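Local structure of Tol-Pal system protein TolB (Acinetobacter baumannii, 7MX5) at residues S61-A66 and Y90-Q95; G27-V32 and S45-P50; T34-S39 and D119-A124. The protein is the periplasmic protein of the Tol-Pal system, which probably helps the outer membrane invaginate during cell division and maintains its integrity. All blocks are in the same frame, centred on the assembly; numbering follows the deposited sequence.

How the interactions relate
All three contacts lie in the N-terminal part of the chain, beside the beta propeller. After strands 6-9 and 16-19 the chain forms helix 29-37, the first helix. Its beginning, 27-32, closes a short loop with 45-50, the segment that follows strand 43-45; this is interaction 2. The chain then enters helix 60-65 and the strands 70-78 and 83-91. Interaction 1 closes this next loop, joining 61-66 to 90-95. Interactions 2 and 1 therefore follow in series, and they touch where P50 and L49 pack on W63. Interaction 3 closes last, when helix 110-126 returns to 34-39. Its loop encloses interaction 1 and crosses interaction 2, with which it shares helix 29-37.

Interaction 1. Residues S61-A66 and Y90-Q95; sequences SDWQAA and YDVQKQ
V92 has CG1 anti to its backbone N (chi1 155°) and CG2 beside that N, which points CG2 at W63 and CG1 at Q64. The contact packs helix 60-65 against the hairpin turn that links strands 83-91 and 96-105 of the mixed sheet in the TolB amino-terminal domain. V92 CG2 lies 3.7 Å from W63 CB. The touch is on CB, at the root of the side chain; CG2 lies oblique to the indole. The indole itself runs away from the turn and packs on A51, I58 and V71. V92 CG1 sits 4.0 Å from the backbone N of Q64, over the side of the helix. V92 is buried and also touches V71 and A60. It thus fills the corner between helix and sheet.

An outer layer is made by two glutamines. Both chains bend at chi2, and their amide planes are 47° apart. Q64 CG lies 4.0 Å from Q93 NE2, so an amide end rests on an aliphatic carbon. Both glutamines are exposed to solvent.

Backbone hydrogen bonds anchor the end of strand 83-91 and the start of the turn: Y90 pairs with V71 of strand 70-78, and V92 with P69 just before that strand. The turn also has a bond of its own. D91 forms an Asx motif: its OD1 accepts from the backbone N of K94 at 2.8 Å, with a nearly straight N-H...O angle of 168°, and this N-H comes from above the carboxylate plane.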
loop_
_atom_site.group_PDB
_atom_site.type_symbol
_atom_site.label_atom_id
_atom_site.label_comp_id
_atom_site.label_asym_id
_atom_site.label_seq_id
_atom_site.Cartn_x
_atom_site.Cartn_y
_atom_site.Cartn_z
ATOM N N SER A 61 31.892 16.735 -14.803
ATOM C CA SER A 61 32.726 17.630 -14.009
ATOM C C SER A 61 31.898 18.675 -13.275
ATOM O O SER A 61 32.248 19.067 -12.155
ATOM C CB SER A 61 33.764 18.313 -14.900
ATOM O OG SER A 61 33.153 19.245 -15.773
ATOM N N ASP A 62 30.800 19.132 -13.877
ATOM C CA ASP A 62 29.991 20.192 -13.289
ATOM C C ASP A 62 28.953 19.672 -12.308
ATOM O O ASP A 62 28.564 20.401 -11.387
ATOM C CB ASP A 62 29.297 20.992 -14.395
ATOM C CG ASP A 62 30.219 21.292 -15.559
ATOM O OD1 ASP A 62 31.386 21.660 -15.312
ATOM O OD2 ASP A 62 29.778 21.157 -16.719
ATOM N N TRP A 63 28.488 18.434 -12.480
ATOM C CA TRP A 63 27.529 17.874 -11.538
ATOM C C TRP A 63 28.194 17.437 -10.242
ATOM O O TRP A 63 27.568 17.507 -9.177
ATOM C CB TRP A 63 26.780 16.707 -12.176
ATOM C CG TRP A 63 26.018 17.118 -13.387
ATOM C CD1 TRP A 63 26.374 16.920 -14.688
ATOM C CD2 TRP A 63 24.774 17.827 -13.414
ATOM N NE1 TRP A 63 25.422 17.450 -15.525
ATOM C CE2 TRP A 63 24.429 18.012 -14.767
ATOM C CE3 TRP A 63 23.914 18.314 -12.424
ATOM C CZ2 TRP A 63 23.263 18.667 -15.155
ATOM C CZ3 TRP A 63 22.757 18.963 -12.813
ATOM C CH2 TRP A 63 22.441 19.134 -14.167
ATOM N N GLN A 64 29.448 16.986 -10.302
ATOM C CA GLN A 64 30.180 16.751 -9.064
ATOM C C GLN A 64 30.385 18.055 -8.311
ATOM O O GLN A 64 30.255 18.097 -7.081
ATOM C CB GLN A 64 31.526 16.078 -9.348
ATOM C CG GLN A 64 32.203 15.532 -8.089
ATOM C CD GLN A 64 33.111 16.527 -7.371
ATOM O OE1 GLN A 64 32.960 17.741 -7.478
ATOM N NE2 GLN A 64 34.024 15.998 -6.574
ATOM N N ALA A 65 30.717 19.128 -9.034
ATOM C CA ALA A 65 31.018 20.405 -8.394
ATOM C C ALA A 65 29.868 20.869 -7.512
ATOM O O ALA A 65 30.089 21.429 -6.432
ATOM C CB ALA A 65 31.342 21.458 -9.454
ATOM N N ALA A 66 28.633 20.636 -7.948
ATOM C CA ALA A 66 27.454 20.969 -7.165
ATOM C C ALA A 66 27.044 19.850 -6.218
ATOM O O ALA A 66 25.953 19.914 -5.641
ATOM C CB ALA A 66 26.289 21.319 -8.091
ATOM N N TYR A 90 21.974 8.922 -15.246
ATOM C CA TYR A 90 23.425 9.018 -15.341
ATOM C C TYR A 90 24.043 8.992 -13.950
ATOM O O TYR A 90 23.722 9.836 -13.106
ATOM C CB TYR A 90 23.840 10.289 -16.081
ATOM C CG TYR A 90 25.298 10.306 -16.477
ATOM C CD1 TYR A 90 25.745 9.594 -17.582
ATOM C CD2 TYR A 90 26.229 11.030 -15.744
ATOM C CE1 TYR A 90 27.076 9.604 -17.948
ATOM C CE2 TYR A 90 27.564 11.047 -16.102
ATOM C CZ TYR A 90 27.981 10.332 -17.205
ATOM O OH TYR A 90 29.309 10.343 -17.569
ATOM N N ASP A 91 24.930 8.025 -13.720
ATOM C CA ASP A 91 25.754 7.996 -12.518
ATOM C C ASP A 91 26.965 8.893 -12.742
ATOM O O ASP A 91 27.763 8.650 -13.654
ATOM C CB ASP A 91 26.180 6.561 -12.204
ATOM C CG ASP A 91 26.845 6.425 -10.843
ATOM O OD1 ASP A 91 27.805 7.170 -10.555
ATOM O OD2 ASP A 91 26.408 5.557 -10.058
ATOM N N VAL A 92 27.104 9.929 -11.915
ATOM C CA VAL A 92 28.150 10.921 -12.144
ATOM C C VAL A 92 29.505 10.411 -11.667
ATOM O O VAL A 92 30.516 10.566 -12.363
ATOM C CB VAL A 92 27.770 12.253 -11.470
ATOM C CG1 VAL A 92 29.012 13.070 -11.144
ATOM C CG2 VAL A 92 26.826 13.042 -12.363
ATOM N N GLN A 93 29.553 9.797 -10.482
ATOM C CA GLN A 93 30.822 9.302 -9.957
ATOM C C GLN A 93 31.393 8.205 -10.849
ATOM O O GLN A 93 32.573 8.238 -11.216
ATOM C CB GLN A 93 30.638 8.795 -8.526
ATOM C CG GLN A 93 30.146 9.856 -7.554
ATOM C CD GLN A 93 31.213 10.881 -7.219
ATOM O OE1 GLN A 93 32.407 10.625 -7.375
ATOM N NE2 GLN A 93 30.785 12.050 -6.758
ATOM N N LYS A 94 30.566 7.227 -11.210
ATOM C CA LYS A 94 30.993 6.166 -12.113
ATOM C C LYS A 94 31.080 6.624 -13.562
ATOM O O LYS A 94 31.675 5.915 -14.381
ATOM C CB LYS A 94 30.044 4.971 -12.002
ATOM C CG LYS A 94 29.817 4.499 -10.574
ATOM C CD LYS A 94 29.396 3.040 -10.528
ATOM C CE LYS A 94 29.578 2.456 -9.135
ATOM N NZ LYS A 94 28.995 1.089 -9.023
ATOM N N GLN A 95 30.506 7.784 -13.891
ATOM C CA GLN A 95 30.551 8.352 -15.239
ATOM C C GLN A 95 29.983 7.378 -16.270
ATOM O O GLN A 95 30.584 7.116 -17.314
ATOM C CB GLN A 95 31.973 8.781 -15.609
ATOM C CG GLN A 95 32.353 10.162 -15.098
ATOM C CD GLN A 95 33.546 10.750 -15.827
ATOM O OE1 GLN A 95 33.396 11.615 -16.690
ATOM N NE2 GLN A 95 34.740 10.283 -15.482
#

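Interaction 2. Residues G27-V32 and S45-P50; sequences GLYPIV and SSKNLP
This contact joins the start of helix 29-37 to the loop that leaves strand 43-45, an edge strand of the mixed sheet in the TolB amino-terminal domain. Y29 reaches across from the first turn of the helix and meets S46. The ring carbon Y29 CE1 lies 3.6 Å from S46 OG and 3.8 Å from S46 CB. The serine hydroxyl stands at the ring edge, near the ring plane. This is a van der Waals touch by the side of the ring, not a stack on its face.

Y29 has CG between its backbone N and carbonyl carbon (chi1 88°), which swings the ring out toward the loop. One face of the ring is taken by the next residue: P30 CD sits 3.3 Å above the plane, offset toward the rim.

S46 OG finds its polar partner one helical turn further on, in a hydrogen bond with E33 OE1. S46 is buried, so this bond satisfies its hydroxyl inside the packed region. The hydroxyl bonded to E33 also rests against the edge of the Y29 ring. The exposed side chain of K47 bends back toward the helix. Its NZ stays 4.4 Å from Y29 OH, a loose approach.

The loop turns sharply beyond this point. N48 is the centre of an inverse gamma turn, and L49 N bonds K47 O at 2.7 Å.

Y29 and S46 both also pack on I19 of strand 16-19, the neighbour of strand 43-45. Further along the loop, L49 and P50 touch W63 of helix 60-65, while L28, I31 and V32 touch helix 110-126.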
loop_
_atom_site.group_PDB
_atom_site.type_symbol
_atom_site.label_atom_id
_atom_site.label_comp_id
_atom_site.label_asym_id
_atom_site.label_seq_id
_atom_site.Cartn_x
_atom_site.Cartn_y
_atom_site.Cartn_z
ATOM N N GLY A 27 4.504 17.510 -19.578
ATOM C CA GLY A 27 4.084 17.451 -18.194
ATOM C C GLY A 27 4.546 16.202 -17.483
ATOM O O GLY A 27 4.000 15.864 -16.426
ATOM N N LEU A 28 5.542 15.508 -18.033
ATOM C CA LEU A 28 5.981 14.218 -17.515
ATOM C C LEU A 28 6.992 14.380 -16.387
ATOM O O LEU A 28 6.833 13.790 -15.312
ATOM C CB LEU A 28 6.578 13.388 -18.655
ATOM C CG LEU A 28 6.801 11.881 -18.501
ATOM C CD1 LEU A 28 8.127 11.569 -17.815
ATOM C CD2 LEU A 28 5.650 11.248 -17.753
ATOM N N TYR A 29 8.039 15.170 -16.620
ATOM C CA TYR A 29 9.129 15.249 -15.655
ATOM C C TYR A 29 8.739 15.835 -14.297
ATOM O O TYR A 29 9.350 15.416 -13.298
ATOM C CB TYR A 29 10.314 16.011 -16.280
ATOM C CG TYR A 29 10.304 17.519 -16.132
ATOM C CD1 TYR A 29 10.795 18.135 -14.985
ATOM C CD2 TYR A 29 9.833 18.328 -17.155
ATOM C CE1 TYR A 29 10.791 19.511 -14.855
ATOM C CE2 TYR A 29 9.825 19.703 -17.035
ATOM C CZ TYR A 29 10.305 20.290 -15.885
ATOM O OH TYR A 29 10.301 21.660 -15.765
ATOM N N PRO A 30 7.785 16.770 -14.168
ATOM C CA PRO A 30 7.376 17.166 -12.809
ATOM C C PRO A 30 6.792 16.016 -12.009
ATOM O O PRO A 30 6.989 15.958 -10.789
ATOM C CB PRO A 30 6.338 18.272 -13.048
ATOM C CG PRO A 30 6.543 18.729 -14.430
ATOM C CD PRO A 30 7.127 17.595 -15.198
ATOM N N ILE A 31 6.081 15.096 -12.663
ATOM C CA ILE A 31 5.581 13.912 -11.973
ATOM C C ILE A 31 6.740 13.037 -11.510
ATOM O O ILE A 31 6.728 12.504 -10.393
ATOM C CB ILE A 31 4.613 13.136 -12.885
ATOM C CG1 ILE A 31 3.347 13.956 -13.142
ATOM C CG2 ILE A 31 4.264 11.785 -12.276
ATOM C CD1 ILE A 31 2.453 13.377 -14.219
ATOM N N VAL A 32 7.762 12.882 -12.355
ATOM C CA VAL A 32 8.927 12.089 -11.976
ATOM C C VAL A 32 9.673 12.752 -10.826
ATOM O O VAL A 32 10.073 12.088 -9.861
ATOM C CB VAL A 32 9.842 11.871 -13.194
ATOM C CG1 VAL A 32 11.117 11.150 -12.781
ATOM C CG2 VAL A 32 9.108 11.095 -14.276
ATOM N N SER A 45 15.304 17.639 -7.786
ATOM C CA SER A 45 15.056 19.034 -8.114
ATOM C C SER A 45 15.303 19.253 -9.600
ATOM O O SER A 45 16.051 18.512 -10.242
ATOM C CB SER A 45 15.934 19.975 -7.282
ATOM O OG SER A 45 15.277 21.208 -7.050
ATOM N N SER A 46 14.664 20.294 -10.138
ATOM C CA SER A 46 14.779 20.609 -11.555
ATOM C C SER A 46 14.941 22.095 -11.846
ATOM O O SER A 46 15.117 22.454 -13.014
ATOM C CB SER A 46 13.552 20.085 -12.319
ATOM O OG SER A 46 12.383 20.793 -11.948
ATOM N N LYS A 47 14.908 22.962 -10.836
ATOM C CA LYS A 47 14.870 24.400 -11.078
ATOM C C LYS A 47 16.252 25.039 -10.990
ATOM O O LYS A 47 16.812 25.456 -12.008
ATOM C CB LYS A 47 13.912 25.070 -10.092
ATOM C CG LYS A 47 12.445 24.841 -10.419
ATOM C CD LYS A 47 12.101 25.377 -11.799
ATOM C CE LYS A 47 10.621 25.699 -11.919
ATOM N NZ LYS A 47 10.072 25.290 -13.240
ATOM N N ASN A 48 16.807 25.130 -9.781
ATOM C CA ASN A 48 18.103 25.777 -9.565
ATOM C C ASN A 48 19.222 24.823 -9.988
ATOM O O ASN A 48 19.989 24.298 -9.178
ATOM C CB ASN A 48 18.249 26.206 -8.111
ATOM C CG ASN A 48 17.447 27.451 -7.788
ATOM O OD1 ASN A 48 16.954 28.137 -8.684
ATOM N ND2 ASN A 48 17.310 27.749 -6.502
ATOM N N LEU A 49 19.311 24.612 -11.299
ATOM C CA LEU A 49 20.265 23.631 -11.801
ATOM C C LEU A 49 21.625 24.272 -12.059
ATOM O O LEU A 49 21.697 25.410 -12.533
ATOM C CB LEU A 49 19.754 22.987 -13.084
ATOM C CG LEU A 49 19.391 21.513 -12.917
ATOM C CD1 LEU A 49 18.177 21.383 -12.030
ATOM C CD2 LEU A 49 19.138 20.869 -14.265
ATOM N N PRO A 50 22.702 23.544 -11.751
ATOM C CA PRO A 50 24.054 24.082 -11.943
ATOM C C PRO A 50 24.643 23.866 -13.327
ATOM O O PRO A 50 25.701 24.441 -13.618
ATOM C CB PRO A 50 24.859 23.306 -10.894
ATOM C CG PRO A 50 24.201 21.962 -10.897
ATOM C CD PRO A 50 22.724 22.236 -11.073
#

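Interaction 3. Residues T34-S39 and D119-A124; sequences TDLNRS and DAIYQA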
loop_
_atom_site.group_PDB
_atom_site.type_symbol
_atom_site.label_atom_id
_atom_site.label_comp_id
_atom_site.label_asym_id
_atom_site.label_seq_id
_atom_site.Cartn_x
_atom_site.Cartn_y
_atom_site.Cartn_z
ATOM N N THR A 34 8.402 14.667 -8.627
ATOM C CA THR A 34 7.578 14.526 -7.431
ATOM C C THR A 34 7.665 13.114 -6.864
ATOM O O THR A 34 7.706 12.932 -5.642
ATOM C CB THR A 34 6.127 14.888 -7.747
ATOM O OG1 THR A 34 6.082 16.164 -8.400
ATOM C CG2 THR A 34 5.302 14.945 -6.470
ATOM N N ASP A 35 7.690 12.104 -7.736
ATOM C CA ASP A 35 7.810 10.726 -7.270
ATOM C C ASP A 35 9.138 10.503 -6.558
ATOM O O ASP A 35 9.182 9.931 -5.463
ATOM C CB ASP A 35 7.665 9.759 -8.446
ATOM C CG ASP A 35 6.254 9.710 -8.995
ATOM O OD1 ASP A 35 5.307 10.042 -8.250
ATOM O OD2 ASP A 35 6.092 9.335 -10.176
ATOM N N LEU A 36 10.237 10.956 -7.169
ATOM C CA LEU A 36 11.551 10.778 -6.560
ATOM C C LEU A 36 11.637 11.463 -5.202
ATOM O O LEU A 36 12.338 10.979 -4.306
ATOM C CB LEU A 36 12.636 11.309 -7.496
ATOM C CG LEU A 36 12.831 10.538 -8.804
ATOM C CD1 LEU A 36 14.193 10.834 -9.409
ATOM C CD2 LEU A 36 12.655 9.042 -8.582
ATOM N N ASN A 37 10.930 12.579 -5.027
ATOM C CA ASN A 37 10.911 13.269 -3.745
ATOM C C ASN A 37 10.011 12.592 -2.720
ATOM O O ASN A 37 10.076 12.946 -1.538
ATOM C CB ASN A 37 10.476 14.724 -3.933
ATOM C CG ASN A 37 11.648 15.649 -4.199
ATOM O OD1 ASN A 37 12.506 15.845 -3.338
ATOM N ND2 ASN A 37 11.690 16.223 -5.396
ATOM N N ARG A 38 9.178 11.639 -3.137
ATOM C CA ARG A 38 8.364 10.860 -2.212
ATOM C C ARG A 38 8.808 9.402 -2.147
ATOM O O ARG A 38 8.051 8.541 -1.683
ATOM C CB ARG A 38 6.880 10.966 -2.580
ATOM C CG ARG A 38 6.445 10.182 -3.809
ATOM C CD ARG A 38 4.925 10.149 -3.909
ATOM N NE ARG A 38 4.456 9.755 -5.233
ATOM C CZ ARG A 38 4.020 8.542 -5.542
ATOM N NH1 ARG A 38 3.982 7.570 -4.645
ATOM N NH2 ARG A 38 3.607 8.298 -6.782
ATOM N N SER A 39 10.034 9.112 -2.584
ATOM C CA SER A 39 10.577 7.761 -2.561
ATOM C C SER A 39 11.024 7.317 -1.175
ATOM O O SER A 39 11.255 6.119 -0.973
ATOM C CB SER A 39 11.760 7.657 -3.527
ATOM O OG SER A 39 12.870 8.399 -3.050
ATOM N N ASP A 119 9.752 4.453 -11.278
ATOM C CA ASP A 119 9.975 3.096 -10.790
ATOM C C ASP A 119 11.298 2.542 -11.303
ATOM O O ASP A 119 12.008 1.835 -10.578
ATOM C CB ASP A 119 8.818 2.188 -11.206
ATOM C CG ASP A 119 7.672 2.209 -10.214
ATOM O OD1 ASP A 119 7.708 3.031 -9.276
ATOM O OD2 ASP A 119 6.733 1.400 -10.372
ATOM N N ALA A 120 11.648 2.856 -12.553
ATOM C CA ALA A 120 12.906 2.377 -13.112
ATOM C C ALA A 120 14.097 3.096 -12.492
ATOM O O ALA A 120 15.149 2.486 -12.267
ATOM C CB ALA A 120 12.905 2.547 -14.631
ATOM N N ILE A 121 13.953 4.395 -12.214
ATOM C CA ILE A 121 15.027 5.141 -11.562
ATOM C C ILE A 121 15.275 4.596 -10.162
ATOM O O ILE A 121 16.423 4.405 -9.746
ATOM C CB ILE A 121 14.692 6.645 -11.532
ATOM C CG1 ILE A 121 14.638 7.211 -12.952
ATOM C CG2 ILE A 121 15.707 7.404 -10.690
ATOM C CD1 ILE A 121 14.223 8.667 -13.011
ATOM N N TYR A 122 14.197 4.336 -9.416
ATOM C CA TYR A 122 14.329 3.806 -8.063
ATOM C C TYR A 122 15.024 2.450 -8.064
ATOM O O TYR A 122 15.914 2.197 -7.245
ATOM C CB TYR A 122 12.946 3.706 -7.418
ATOM C CG TYR A 122 12.943 3.272 -5.969
ATOM C CD1 TYR A 122 13.025 4.205 -4.946
ATOM C CD2 TYR A 122 12.834 1.931 -5.626
ATOM C CE1 TYR A 122 13.013 3.815 -3.620
ATOM C CE2 TYR A 122 12.822 1.530 -4.304
ATOM C CZ TYR A 122 12.912 2.476 -3.304
ATOM O OH TYR A 122 12.899 2.083 -1.986
ATOM N N GLN A 123 14.632 1.565 -8.985
ATOM C CA GLN A 123 15.233 0.237 -9.040
ATOM C C GLN A 123 16.698 0.306 -9.456
ATOM O O GLN A 123 17.522 -0.483 -8.980
ATOM C CB GLN A 123 14.443 -0.652 -9.999
ATOM C CG GLN A 123 14.839 -2.117 -9.964
ATOM C CD GLN A 123 13.880 -2.991 -10.744
ATOM O OE1 GLN A 123 13.846 -2.951 -11.973
ATOM N NE2 GLN A 123 13.092 -3.787 -10.032
ATOM N N ALA A 124 17.041 1.243 -10.341
ATOM C CA ALA A 124 18.422 1.365 -10.794
ATOM C C ALA A 124 19.344 1.910 -9.710
ATOM O O ALA A 124 20.559 1.705 -9.790
ATOM C CB ALA A 124 18.492 2.257 -12.034
#
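Here two helices of the N-terminal region pack through a small buried contact, between the C-terminal end of helix 29-37 and the later part of helix 110-126. L36 and I121 form its apolar half. I121 CG2 comes 4.0 Å from L36 CD1 and 4.1 Å from L36 CD2, so one methyl of the isoleucine meets both ends of the leucine fork. The two side chains cross at about a right angle. L36 also packs on S44, and I121 on L89 and L99, which links the pair to the sheet.

The other half joins S39 to Y122. With CG anti to its backbone N (chi1 -175°), Y122 brings its ring end nearer to 34-39, where it meets S39. Its CD1 lies 3.9 Å from S39 CB, and its CE1 is 3.9 Å from S39 O, which approaches the ring obliquely.

This belongs to an alpha/beta layer arrangement, in which both helices cover the mixed sheet of strands 43-45, 16-19, 70-78, 83-91 and 96-105. S39 lies in the loop after the helix and is fixed there: its OG bonds L36 O at 2.9 Å, tilted 28° from the carbonyl plane, and also meets the backbone N of R41.

Beside the packed residues, D35 OD1 and R38 NH2 form a salt bridge of 2.8 Å within 34-39, although its hydrogen bond is weak in angle. D35 OD2 reaches helix 110-126, where it bonds H115 ND1 and S118 OG. R38 NH1 bonds T157 OG1, just after strand 150-156.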